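Local coordinates for protein acyl-CoA dehydrogenase (Geobacillus kaustophilus, PDB 2PG0) that probably catalyses the FAD-dependent alpha,beta-dehydrogenation of acyl chains carried as thioesters, at residues 80-83 against 84-88; 92-96 against 97-101; 105-108 against 109-112; 252-255 against 256-260. One frame throughout, in Å; residues are numbered along the deposited sequence.

Contact 1. Residues 80-83 against 84-88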
loop_
_atom_site.group_PDB
_atom_site.type_symbol
_atom_site.label_atom_id
_atom_site.label_comp_id
_atom_site.label_asym_id
_atom_site.label_seq_id
_atom_site.Cartn_x
_atom_site.Cartn_y
_atom_site.Cartn_z
ATOM N N GLU A 80 3.041 -25.114 17.129
ATOM C CA GLU A 80 4.375 -25.648 17.396
ATOM C C GLU A 80 5.018 -26.305 16.170
ATOM O O GLU A 80 6.225 -26.196 15.962
ATOM C CB GLU A 80 4.361 -26.590 18.611
ATOM C CG GLU A 80 4.096 -25.869 19.950
ATOM C CD GLU A 80 5.034 -24.694 20.216
ATOM O OE1 GLU A 80 6.259 -24.855 20.066
ATOM O OE2 GLU A 80 4.543 -23.610 20.598
ATOM N N LEU A 81 4.211 -26.967 15.350
ATOM C CA LEU A 81 4.719 -27.563 14.114
ATOM C C LEU A 81 5.152 -26.489 13.102
ATOM O O LEU A 81 6.164 -26.653 12.417
ATOM C CB LEU A 81 3.684 -28.505 13.500
ATOM C CG LEU A 81 3.502 -29.862 14.190
ATOM C CD1 LEU A 81 2.317 -30.584 13.591
ATOM C CD2 LEU A 81 4.763 -30.732 14.100
ATOM N N GLU A 82 4.387 -25.404 13.006
ATOM C CA GLU A 82 4.760 -24.294 12.122
ATOM C C GLU A 82 6.052 -23.631 12.588
ATOM O O GLU A 82 6.871 -23.210 11.769
ATOM C CB GLU A 82 3.629 -23.268 11.990
ATOM C CG GLU A 82 3.881 -22.163 10.934
ATOM C CD GLU A 82 3.983 -22.698 9.495
ATOM O OE1 GLU A 82 3.340 -23.719 9.163
ATOM O OE2 GLU A 82 4.703 -22.082 8.682
ATOM N N LYS A 83 6.248 -23.564 13.902
ATOM C CA LYS A 83 7.497 -23.049 14.448
ATOM C C LYS A 83 8.703 -23.834 13.936
ATOM O O LYS A 83 9.786 -23.273 13.770
ATOM C CB LYS A 83 7.452 -23.016 15.977
ATOM C CG LYS A 83 6.554 -21.897 16.504
ATOM C CD LYS A 83 6.455 -21.905 18.014
ATOM C CE LYS A 83 5.323 -21.010 18.491
ATOM N NZ LYS A 83 5.276 -20.971 19.990
ATOM N N VAL A 84 8.505 -25.127 13.676
ATOM C CA VAL A 84 9.519 -25.929 12.990
ATOM C C VAL A 84 9.542 -25.540 11.503
ATOM O O VAL A 84 10.550 -25.040 11.003
ATOM C CB VAL A 84 9.298 -27.454 13.160
ATOM C CG1 VAL A 84 10.436 -28.249 12.493
ATOM C CG2 VAL A 84 9.170 -27.830 14.655
ATOM N N GLY A 85 8.427 -25.759 10.812
ATOM C CA GLY A 85 8.323 -25.341 9.403
ATOM C C GLY A 85 7.019 -25.723 8.734
ATOM O O GLY A 85 6.327 -26.645 9.171
ATOM N N SER A 86 6.708 -25.019 7.647
ATOM C CA SER A 86 5.446 -25.192 6.929
ATOM C C SER A 86 5.294 -26.557 6.265
ATOM O O SER A 86 4.183 -26.956 5.934
ATOM C CB SER A 86 5.299 -24.086 5.870
ATOM O OG SER A 86 5.364 -22.809 6.469
ATOM N N SER A 87 6.394 -27.279 6.058
ATOM C CA SER A 87 6.299 -28.622 5.474
ATOM C C SER A 87 5.582 -29.607 6.389
ATOM O O SER A 87 5.200 -30.693 5.960
ATOM C CB SER A 87 7.672 -29.154 5.056
ATOM O OG SER A 87 8.137 -28.498 3.884
ATOM N N LEU A 88 5.387 -29.213 7.643
ATOM C CA LEU A 88 4.670 -30.043 8.608
ATOM C C LEU A 88 3.142 -29.882 8.580
ATOM O O LEU A 88 2.432 -30.485 9.401
ATOM C CB LEU A 88 5.232 -29.799 10.009
ATOM C CG LEU A 88 6.565 -30.533 10.209
ATOM C CD1 LEU A 88 7.359 -29.882 11.325
ATOM C CD2 LEU A 88 6.368 -32.033 10.471
HETATM O O HOH W 1 3.451 -26.421 9.774
#
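The backbone bond from G85 N to L81 O closes the last turn of a helix, 2.9 Å long and lying in the carbonyl plane. One step earlier the amide is held less firmly: V84 N divides itself between E80 O and L81 O, and both of these bonds are weak. Beyond G85, which departs from helical geometry, the chain enters a short 3-10 turn in which L88 N bonds to G85 O.

Among the polar side chains, E82, with CG anti to the backbone N (chi1 -173°) and a bend at chi2 (64°), carries its carboxylate onward, past the helix end, to S86. S86 OG is modelled 2.4 Å from E82 OE2, implausibly short for an ordinary hydrogen bond, so the exact length is doubtful. OE1 accepts a hydrogen bond from a water that also donates to G85 O. Within 80-83, K83 NZ forms a salt bridge with E80 OE2, whose carboxylate also pairs with R18 and R22.

Between the two segments, apolar side chains meet where L81 and L88 cross at about a right angle, CD2 of L81 3.9 Å from CD1 of L88.

Helix 12-28 packs on E80 and L81, helix 33-39 on V84 and L88, and helix 237-273 on E82 and K83.

Contact 2. Residues 92-96 against 97-101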
loop_
_atom_site.group_PDB
_atom_site.type_symbol
_atom_site.label_atom_id
_atom_site.label_comp_id
_atom_site.label_asym_id
_atom_site.label_seq_id
_atom_site.Cartn_x
_atom_site.Cartn_y
_atom_site.Cartn_z
ATOM N N GLY A 92 -1.394 -31.224 10.622
ATOM C CA GLY A 92 -2.611 -30.450 10.876
ATOM C C GLY A 92 -3.730 -30.827 9.921
ATOM O O GLY A 92 -4.896 -30.860 10.305
ATOM N N LEU A 93 -3.370 -31.119 8.673
ATOM C CA LEU A 93 -4.344 -31.585 7.682
ATOM C C LEU A 93 -4.982 -32.919 8.117
ATOM O O LEU A 93 -6.212 -33.050 8.158
ATOM C CB LEU A 93 -3.699 -31.692 6.291
ATOM C CG LEU A 93 -4.562 -32.391 5.233
ATOM C CD1 LEU A 93 -5.420 -31.398 4.497
ATOM C CD2 LEU A 93 -3.705 -33.176 4.265
ATOM N N HIS A 94 -4.138 -33.887 8.464
ATOM C CA HIS A 94 -4.593 -35.183 8.992
ATOM C C HIS A 94 -5.451 -35.001 10.246
ATOM O O HIS A 94 -6.583 -35.478 10.294
ATOM C CB HIS A 94 -3.375 -36.096 9.256
ATOM C CG HIS A 94 -3.696 -37.387 9.953
ATOM N ND1 HIS A 94 -4.147 -38.506 9.284
ATOM C CD2 HIS A 94 -3.585 -37.749 11.254
ATOM C CE1 HIS A 94 -4.328 -39.493 10.145
ATOM N NE2 HIS A 94 -3.987 -39.062 11.347
ATOM N N ASN A 95 -4.920 -34.282 11.232
ATOM C CA ASN A 95 -5.570 -34.079 12.530
ATOM C C ASN A 95 -6.891 -33.316 12.462
ATOM O O ASN A 95 -7.899 -33.743 13.025
ATOM C CB ASN A 95 -4.631 -33.324 13.482
ATOM C CG ASN A 95 -3.567 -34.219 14.115
ATOM O OD1 ASN A 95 -3.467 -35.410 13.815
ATOM N ND2 ASN A 95 -2.768 -33.636 15.000
ATOM N N ASP A 96 -6.873 -32.187 11.758
ATOM C CA ASP A 96 -7.910 -31.175 11.924
ATOM C C ASP A 96 -8.718 -30.852 10.672
ATOM O O ASP A 96 -9.710 -30.131 10.744
ATOM C CB ASP A 96 -7.285 -29.907 12.519
ATOM C CG ASP A 96 -6.605 -30.178 13.851
ATOM O OD1 ASP A 96 -7.272 -30.753 14.749
ATOM O OD2 ASP A 96 -5.407 -29.843 13.985
ATOM N N ILE A 97 -8.297 -31.395 9.536
ATOM C CA ILE A 97 -9.025 -31.182 8.292
ATOM C C ILE A 97 -9.696 -32.461 7.799
ATOM O O ILE A 97 -10.908 -32.469 7.582
ATOM C CB ILE A 97 -8.136 -30.508 7.211
ATOM C CG1 ILE A 97 -7.772 -29.083 7.667
ATOM C CG2 ILE A 97 -8.842 -30.493 5.826
ATOM C CD1 ILE A 97 -6.538 -28.502 7.020
ATOM N N VAL A 98 -8.936 -33.546 7.658
ATOM C CA VAL A 98 -9.472 -34.747 7.010
ATOM C C VAL A 98 -10.190 -35.686 7.974
ATOM O O VAL A 98 -11.354 -36.013 7.769
ATOM C CB VAL A 98 -8.406 -35.545 6.213
ATOM C CG1 VAL A 98 -9.075 -36.676 5.445
ATOM C CG2 VAL A 98 -7.650 -34.646 5.254
ATOM N N THR A 99 -9.501 -36.123 9.025
ATOM C CA THR A 99 -10.104 -37.100 9.938
ATOM C C THR A 99 -11.440 -36.646 10.558
ATOM O O THR A 99 -12.310 -37.487 10.765
ATOM C CB THR A 99 -9.113 -37.617 11.013
ATOM O OG1 THR A 99 -8.662 -36.527 11.819
ATOM C CG2 THR A 99 -7.921 -38.266 10.352
ATOM N N PRO A 100 -11.619 -35.329 10.849
ATOM C CA PRO A 100 -12.971 -34.900 11.229
ATOM C C PRO A 100 -14.107 -35.291 10.266
ATOM O O PRO A 100 -15.243 -35.445 10.720
ATOM C CB PRO A 100 -12.840 -33.378 11.320
ATOM C CG PRO A 100 -11.431 -33.177 11.754
ATOM C CD PRO A 100 -10.670 -34.196 10.936
ATOM N N TYR A 101 -13.827 -35.455 8.974
ATOM C CA TYR A 101 -14.870 -35.925 8.050
ATOM C C TYR A 101 -15.342 -37.326 8.438
ATOM O O TYR A 101 -16.542 -37.606 8.428
ATOM C CB TYR A 101 -14.382 -35.953 6.603
ATOM C CG TYR A 101 -14.347 -34.611 5.903
ATOM C CD1 TYR A 101 -13.259 -33.758 6.050
ATOM C CD2 TYR A 101 -15.391 -34.213 5.065
ATOM C CE1 TYR A 101 -13.208 -32.529 5.390
ATOM C CE2 TYR A 101 -15.357 -32.989 4.404
ATOM C CZ TYR A 101 -14.259 -32.155 4.568
ATOM O OH TYR A 101 -14.208 -30.944 3.918
#
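L93 O receives two backbone amides, I97 N at 3.0 Å and V98 N at 2.8 Å, an arrangement that accompanies a wider pi-type turn in helix 89-105. The V98 bond runs almost straight out from the carbonyl, whereas I97 N comes from above its plane. The side chain of L93 meets the same two residues: CD1 packs 3.8 Å from I97 CG2, and CG lies against V98 CG2.

H94 comes next, and its carbonyl is gripped twice by one residue, T99, through OG1 at 2.8 Å in the carbonyl plane and through the backbone N at 3.2 Å. With OG1 between its own backbone N and carbonyl carbon (chi1 61°), T99 turns CG2 over one face of the H94 ring, a CH-pi contact 4.0 Å from the centroid. In that ring NE2 bonds to C118 O and ND1 to T125 OG1.

At N95 and D96 the carbonyls face P100, a residue with no amide hydrogen; N95 O lies 3.5 Å from P100 CD. The helix is kinked here, and W59 and Q247 bond to these two carbonyls instead.

L93 and V98 approach the FAD-binding residues T162 and I127. Strand 125-128 touches V98 and T99, while helix 237-273 packs on D96 and I97.

Contact 3. Residues 105-108 against 109-112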
loop_
_atom_site.group_PDB
_atom_site.type_symbol
_atom_site.label_atom_id
_atom_site.label_comp_id
_atom_site.label_asym_id
_atom_site.label_seq_id
_atom_site.Cartn_x
_atom_site.Cartn_y
_atom_site.Cartn_z
ATOM N N TYR A 105 -19.145 -37.788 9.686
ATOM C CA TYR A 105 -20.038 -38.343 8.663
ATOM C C TYR A 105 -19.936 -39.847 8.478
ATOM O O TYR A 105 -20.703 -40.431 7.709
ATOM C CB TYR A 105 -19.800 -37.646 7.319
ATOM C CG TYR A 105 -19.778 -36.139 7.420
ATOM C CD1 TYR A 105 -20.896 -35.432 7.876
ATOM C CD2 TYR A 105 -18.641 -35.417 7.057
ATOM C CE1 TYR A 105 -20.874 -34.038 7.976
ATOM C CE2 TYR A 105 -18.611 -34.027 7.147
ATOM C CZ TYR A 105 -19.727 -33.349 7.605
ATOM O OH TYR A 105 -19.692 -31.980 7.692
ATOM N N GLY A 106 -18.987 -40.469 9.170
ATOM C CA GLY A 106 -18.796 -41.901 9.061
ATOM C C GLY A 106 -19.846 -42.674 9.833
ATOM O O GLY A 106 -20.390 -42.186 10.836
ATOM N N THR A 107 -20.135 -43.883 9.357
ATOM C CA THR A 107 -20.941 -44.837 10.110
ATOM C C THR A 107 -20.097 -45.374 11.268
ATOM O O THR A 107 -18.873 -45.226 11.277
ATOM C CB THR A 107 -21.379 -46.028 9.231
ATOM O OG1 THR A 107 -20.220 -46.756 8.801
ATOM C CG2 THR A 107 -22.169 -45.556 8.012
ATOM N N GLU A 108 -20.745 -46.006 12.242
ATOM C CA GLU A 108 -20.023 -46.641 13.347
ATOM C C GLU A 108 -18.973 -47.627 12.834
ATOM O O GLU A 108 -17.849 -47.657 13.333
ATOM C CB GLU A 108 -20.993 -47.334 14.308
ATOM C CG GLU A 108 -22.004 -46.393 14.962
ATOM C CD GLU A 108 -21.355 -45.210 15.673
ATOM O OE1 GLU A 108 -20.405 -45.420 16.465
ATOM O OE2 GLU A 108 -21.809 -44.066 15.443
ATOM N N GLU A 109 -19.344 -48.414 11.823
ATOM C CA GLU A 109 -18.441 -49.375 11.195
ATOM C C GLU A 109 -17.213 -48.675 10.594
ATOM O O GLU A 109 -16.085 -49.120 10.788
ATOM C CB GLU A 109 -19.177 -50.190 10.122
ATOM C CG GLU A 109 -20.257 -51.155 10.661
ATOM C CD GLU A 109 -21.497 -50.456 11.246
ATOM O OE1 GLU A 109 -21.877 -49.358 10.766
ATOM O OE2 GLU A 109 -22.099 -51.020 12.193
ATOM N N GLN A 110 -17.444 -47.571 9.887
ATOM C CA GLN A 110 -16.358 -46.809 9.255
ATOM C C GLN A 110 -15.425 -46.180 10.284
ATOM O O GLN A 110 -14.205 -46.222 10.128
ATOM C CB GLN A 110 -16.919 -45.730 8.325
ATOM C CG GLN A 110 -17.395 -46.276 6.984
ATOM C CD GLN A 110 -18.139 -45.243 6.158
ATOM O OE1 GLN A 110 -18.710 -44.291 6.695
ATOM N NE2 GLN A 110 -18.147 -45.435 4.842
ATOM N N LYS A 111 -16.006 -45.608 11.334
ATOM C CA LYS A 111 -15.234 -44.992 12.412
ATOM C C LYS A 111 -14.376 -46.037 13.126
ATOM O O LYS A 111 -13.187 -45.820 13.370
ATOM C CB LYS A 111 -16.159 -44.261 13.389
ATOM C CG LYS A 111 -16.859 -43.050 12.772
ATOM C CD LYS A 111 -17.636 -42.225 13.787
ATOM C CE LYS A 111 -18.970 -42.879 14.160
ATOM N NZ LYS A 111 -19.903 -41.928 14.848
ATOM N N GLN A 112 -14.982 -47.188 13.422
ATOM C CA GLN A 112 -14.280 -48.294 14.064
ATOM C C GLN A 112 -13.127 -48.803 13.197
ATOM O O GLN A 112 -12.049 -49.095 13.704
ATOM C CB GLN A 112 -15.263 -49.431 14.386
ATOM C CG GLN A 112 -14.678 -50.553 15.235
ATOM C CD GLN A 112 -14.119 -50.056 16.558
ATOM O OE1 GLN A 112 -14.826 -49.438 17.353
ATOM N NE2 GLN A 112 -12.844 -50.327 16.798
HETATM O O HOH W 2 -20.763 -42.656 5.965
HETATM O O HOH W 3 -20.541 -39.952 12.586
#
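A reciprocal exchange between T107 and Q110 gives this turn its most distinctive feature: each side chain accepts the other residue's backbone N-H. This is a capping box at the start of helix 108-120, with T107 as N-cap and a glutamine supplying the returning acceptor. T107 OG1 sits between its own backbone N and carbonyl carbon (chi1 63°), which directs it into the first turn to accept Q110 N at 3.1 Å. In return, Q110 extends beyond CG and places OE1 3.0 Å from T107 N, with the donor tilted 23° from the amide's carbonyl plane. A water lies within bonding distance of Q110 OE1 and Y105 O, with other acceptors competing for its protons, whereas Q110 NE2 bonds to L230 O.

The regular helical bonds follow, K111 N to T107 O and Q112 N to E108 O. G106, the first residue beyond the preceding helix, brings its CA close to Q110 OE1 and its carbonyl close to the aliphatic part of K111. A second water accepts from K111 NZ and can donate to G106 O.

On the outer side, Y64 packs against both E108 and K111. These two side chains lie alongside each other and point the same way. K111 NZ meets E108 OE2 at 2.9 Å in a salt bridge, approaching from above the carboxylate, 41° out of its plane.

Contact 4. Residues 252-255 against 256-260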
loop_
_atom_site.group_PDB
_atom_site.type_symbol
_atom_site.label_atom_id
_atom_site.label_comp_id
_atom_site.label_asym_id
_atom_site.label_seq_id
_atom_site.Cartn_x
_atom_site.Cartn_y
_atom_site.Cartn_z
ATOM N N VAL A 252 -5.368 -22.769 8.446
ATOM C CA VAL A 252 -4.464 -21.977 7.609
ATOM C C VAL A 252 -4.156 -20.611 8.232
ATOM O O VAL A 252 -3.000 -20.197 8.255
ATOM C CB VAL A 252 -5.013 -21.828 6.172
ATOM C CG1 VAL A 252 -4.213 -20.796 5.376
ATOM C CG2 VAL A 252 -4.990 -23.193 5.478
ATOM N N ALA A 253 -5.178 -19.936 8.758
ATOM C CA ALA A 253 -4.983 -18.645 9.420
ATOM C C ALA A 253 -4.045 -18.775 10.620
ATOM O O ALA A 253 -3.158 -17.938 10.807
ATOM C CB ALA A 253 -6.321 -18.048 9.849
ATOM N N ILE A 254 -4.238 -19.833 11.415
ATOM C CA ILE A 254 -3.369 -20.086 12.582
ATOM C C ILE A 254 -1.900 -20.270 12.170
ATOM O O ILE A 254 -1.006 -19.658 12.773
ATOM C CB ILE A 254 -3.869 -21.280 13.436
ATOM C CG1 ILE A 254 -5.197 -20.923 14.116
ATOM C CG2 ILE A 254 -2.810 -21.692 14.480
ATOM C CD1 ILE A 254 -5.990 -22.124 14.656
ATOM N N ALA A 255 -1.662 -21.080 11.136
ATOM C CA ALA A 255 -0.302 -21.352 10.647
ATOM C C ALA A 255 0.367 -20.113 10.056
ATOM O O ALA A 255 1.563 -19.880 10.252
ATOM C CB ALA A 255 -0.313 -22.498 9.622
ATOM N N ALA A 256 -0.401 -19.312 9.324
ATOM C CA ALA A 256 0.149 -18.083 8.767
ATOM C C ALA A 256 0.495 -17.057 9.863
ATOM O O ALA A 256 1.516 -16.362 9.771
ATOM C CB ALA A 256 -0.802 -17.491 7.733
ATOM N N GLN A 257 -0.345 -16.974 10.895
ATOM C CA GLN A 257 -0.112 -16.070 12.021
ATOM C C GLN A 257 1.200 -16.451 12.712
ATOM O O GLN A 257 2.048 -15.595 12.978
ATOM C CB GLN A 257 -1.286 -16.111 13.011
ATOM C CG GLN A 257 -1.122 -15.210 14.244
ATOM C CD GLN A 257 -1.033 -13.736 13.905
ATOM O OE1 GLN A 257 -1.698 -13.248 12.981
ATOM N NE2 GLN A 257 -0.196 -13.016 14.646
ATOM N N THR A 258 1.353 -17.743 12.986
ATOM C CA THR A 258 2.587 -18.267 13.584
ATOM C C THR A 258 3.827 -18.012 12.714
ATOM O O THR A 258 4.888 -17.642 13.229
ATOM C CB THR A 258 2.461 -19.769 13.882
ATOM O OG1 THR A 258 1.305 -19.986 14.690
ATOM C CG2 THR A 258 3.686 -20.263 14.639
ATOM N N ALA A 259 3.689 -18.208 11.405
ATOM C CA ALA A 259 4.791 -17.974 10.462
ATOM C C ALA A 259 5.256 -16.519 10.519
ATOM O O ALA A 259 6.456 -16.251 10.561
ATOM C CB ALA A 259 4.382 -18.360 9.041
ATOM N N ALA A 260 4.299 -15.588 10.544
ATOM C CA ALA A 260 4.593 -14.154 10.672
ATOM C C ALA A 260 5.356 -13.855 11.973
ATOM O O ALA A 260 6.359 -13.128 11.965
ATOM C CB ALA A 260 3.304 -13.343 10.615
#
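I254 O is gripped by two donors from a single residue: T258 N in the regular helical bond and T258 OG1 alongside it, each 3.0 Å away. They reach the carbonyl from opposite faces of its plane, the amide tilted by 21° and the hydroxyl by 34°. The hydroxyl owes its place to the first torsion of T258, which sets OG1 anti to the carbonyl carbon and beside the backbone N (chi1 -54°), directed back down the helix. A buried threonine thus satisfies its polar group within its own helix, while CG2 serves as an apolar surface.

Around this pair the backbone is an unbroken alpha-helix. A256 N bonds to V252 O, Q257 N to A253 O and A259 N to A255 O. Three of the five residues in 256-260 are alanines, and the methyls of A256 and A259 lie over carbonyls of the preceding turn, A256 CB 3.5 Å from V252 O and A259 CB 3.4 Å from A255 O.

Q257 begins in the same way, with CB 3.4 Å from A253 O, but then leaves the turn. Its amide heads away toward helix 285-313, where NE2 bonds to I298 O as well as to E261 OE2.

Three helices pack on this part of helix 237-273: helix 71-84 on I254, T258 and A259, helix 285-313 on I254, Q257 and T258, and helix 319-343 on A256, Q257 and A260. Loop residues Y368 and A369 touch V252.

Overall arrangement
Contacts 1, 2 and 3 follow one another through three successive helices of the N-terminal domain, 71-84, 89-105 and 108-120, and illustrate how local bonds shape a helical domain: a helix end, a distorted middle and a capped start. Contact 4 comes much later, in the regular helix 237-273 of the C-terminal domain, yet it lies against contact 1, their centres about 10 Å apart, with E82 CG 3.3 Å from A255 O. Contact 2 is nearest the flavin: the side chain of L93 is about 5 Å from the bound FAD. Contact 3 is at the surface, its centre about 32 Å from that of contact 4. Helix 71-84 thus packs on helix 237-273 across the two domains, near the FAD site.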